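Local coordinates for protein N5-carboxyaminoimidazole ribonucleotide synthetase (Bacillus anthracis, PDB 3Q2O) that probably uses ATP to carboxylate aminoimidazole ribonucleotide with bicarbonate, giving N5-carboxyaminoimidazole ribonucleotide in purine biosynthesis, at residues V199-S204 with G256-E261. Residues are numbered along the deposited sequence; the frame is centred on the assembly and turned at random.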
loop_
_atom_site.group_PDB
_atom_site.type_symbol
_atom_site.label_atom_id
_atom_site.label_comp_id
_atom_site.label_asym_id
_atom_site.label_seq_id
_atom_site.Cartn_x
_atom_site.Cartn_y
_atom_site.Cartn_z
ATOM N N VAL A 199 -0.466 19.052 10.233
ATOM C CA VAL A 199 -0.301 19.025 8.796
ATOM C C VAL A 199 1.017 18.341 8.508
ATOM O O VAL A 199 2.042 18.661 9.129
ATOM C CB VAL A 199 -0.257 20.460 8.200
ATOM C CG1 VAL A 199 0.064 20.410 6.711
ATOM C CG2 VAL A 199 -1.568 21.205 8.445
ATOM N N ILE A 200 0.988 17.390 7.576
ATOM C CA ILE A 200 2.202 16.763 7.081
ATOM C C ILE A 200 2.655 17.495 5.810
ATOM O O ILE A 200 1.883 17.616 4.849
ATOM C CB ILE A 200 1.978 15.247 6.755
ATOM C CG1 ILE A 200 1.337 14.480 7.932
ATOM C CG2 ILE A 200 3.279 14.588 6.279
ATOM C CD1 ILE A 200 2.168 14.404 9.200
ATOM N N VAL A 201 3.891 17.996 5.809
ATOM C CA VAL A 201 4.456 18.628 4.612
ATOM C C VAL A 201 5.636 17.826 4.079
ATOM O O VAL A 201 6.441 17.297 4.839
ATOM C CB VAL A 201 4.838 20.149 4.800
ATOM C CG1 VAL A 201 3.603 20.977 4.980
ATOM C CG2 VAL A 201 5.740 20.372 6.002
ATOM N N ILE A 202 5.716 17.730 2.761
ATOM C CA ILE A 202 6.776 16.971 2.103
ATOM C C ILE A 202 7.568 17.921 1.216
ATOM O O ILE A 202 6.981 18.759 0.512
ATOM C CB ILE A 202 6.198 15.861 1.185
ATOM C CG1 ILE A 202 5.092 15.053 1.893
ATOM C CG2 ILE A 202 7.350 14.981 0.574
ATOM C CD1 ILE A 202 5.575 14.259 3.126
ATOM N N ARG A 203 8.892 17.779 1.241
ATOM C CA ARG A 203 9.761 18.548 0.348
ATOM C C ARG A 203 10.893 17.655 -0.142
ATOM O O ARG A 203 11.634 17.077 0.652
ATOM C CB ARG A 203 10.289 19.809 1.035
ATOM C CG ARG A 203 10.988 20.774 0.088
ATOM C CD ARG A 203 11.200 22.167 0.742
ATOM N NE ARG A 203 12.000 23.033 -0.122
ATOM C CZ ARG A 203 13.330 23.042 -0.160
ATOM N NH1 ARG A 203 14.037 22.252 0.645
ATOM N NH2 ARG A 203 13.955 23.861 -0.998
ATOM N N SER A 204 10.994 17.506 -1.457
ATOM C CA SER A 204 12.000 16.614 -2.023
ATOM C C SER A 204 13.377 17.267 -2.034
ATOM O O SER A 204 13.510 18.479 -1.806
ATOM C CB SER A 204 11.614 16.191 -3.439
ATOM O OG SER A 204 11.740 17.282 -4.328
ATOM N N GLY A 256 12.535 15.775 2.916
ATOM C CA GLY A 256 11.837 14.656 3.520
ATOM C C GLY A 256 10.465 15.063 4.026
ATOM O O GLY A 256 9.714 15.779 3.341
ATOM N N THR A 257 10.162 14.625 5.245
ATOM C CA THR A 257 8.823 14.713 5.818
ATOM C C THR A 257 8.886 15.578 7.064
ATOM O O THR A 257 9.824 15.451 7.864
ATOM C CB THR A 257 8.264 13.295 6.179
ATOM O OG1 THR A 257 8.350 12.443 5.034
ATOM C CG2 THR A 257 6.790 13.375 6.628
ATOM N N LEU A 258 7.905 16.474 7.221
ATOM C CA LEU A 258 7.751 17.258 8.451
ATOM C C LEU A 258 6.289 17.267 8.932
ATOM O O LEU A 258 5.383 17.724 8.217
ATOM C CB LEU A 258 8.257 18.704 8.253
ATOM C CG LEU A 258 8.264 19.653 9.464
ATOM C CD1 LEU A 258 9.278 19.208 10.531
ATOM C CD2 LEU A 258 8.514 21.115 9.018
ATOM N N ALA A 259 6.065 16.763 10.142
ATOM C CA ALA A 259 4.749 16.877 10.767
ATOM C C ALA A 259 4.714 18.139 11.614
ATOM O O ALA A 259 5.572 18.322 12.480
ATOM C CB ALA A 259 4.473 15.665 11.636
ATOM N N VAL A 260 3.733 19.002 11.372
ATOM C CA VAL A 260 3.605 20.238 12.149
ATOM C C VAL A 260 2.349 20.151 12.993
ATOM O O VAL A 260 1.228 20.217 12.455
ATOM C CB VAL A 260 3.529 21.507 11.242
ATOM C CG1 VAL A 260 3.680 22.796 12.092
ATOM C CG2 VAL A 260 4.595 21.459 10.159
ATOM N N GLU A 261 2.530 19.978 14.302
ATOM C CA GLU A 261 1.400 19.910 15.225
ATOM C C GLU A 261 1.113 21.296 15.764
ATOM O O GLU A 261 2.038 22.064 16.040
ATOM C CB GLU A 261 1.673 18.940 16.374
ATOM C CG GLU A 261 1.886 17.502 15.911
ATOM C CD GLU A 261 1.977 16.537 17.076
ATOM O OE1 GLU A 261 3.105 16.232 17.515
ATOM O OE2 GLU A 261 0.916 16.096 17.565
#
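With CG1 anti to the carbonyl carbon in both Ile200 and Ile202, a further turn of chi2, -64° in each, brings CD1 back toward residues 256-261, Ile200 onto Ala259 and Ile202 onto Thr257. Strands 195-203 and 256-264 are antiparallel neighbours in the large antiparallel sheet, both segments belonging to the ATP-grasp part of the chain, and the pairing of Val199 with Val260, Val201 with Leu258 and Arg203 with Gly256 as hydrogen-bonded pairs establishes the register. Each pair contributes two backbone bonds. In the central one, Val201 N reaches Leu258 O at 2.8 Å with an almost straight N-H...O angle of 176°, and Leu258 N returns to Val201 O at 2.9 Å. Ile200-Ala259 and Ile202-Thr257 are the intervening non-hydrogen-bonded pairs. On their face of the sheet, Ile200 CD1 lies 3.6 Å from Ala259 CB, while the Thr257 methyl CG2 serves two neighbours, Ile200 CG2 at 3.7 Å and Ile202 CD1 at 3.8 Å. The hydroxyl of Thr257 is engaged elsewhere, OG1 hydrogen-bonding to His298 ND1. The side chain of Ala259 lies about 8 Å from a bound magnesium ion, consistent with a position near the nucleotide site of an ATP-grasp enzyme. The other face, with Val199, Val201 and Val260, packs against helix 235-251 through Ala245, Leu248 and Ala249. There Val201 and Leu258 run side by side, Val201 CG2 lying 3.8 Å from Leu258 CB. Toward the Gly256 end, a CA-H...O contact supplements the ladder: Ile202 CA sits 3.4 Å from Gly256 O, the same oxygen that accepts the bond from Arg203 N.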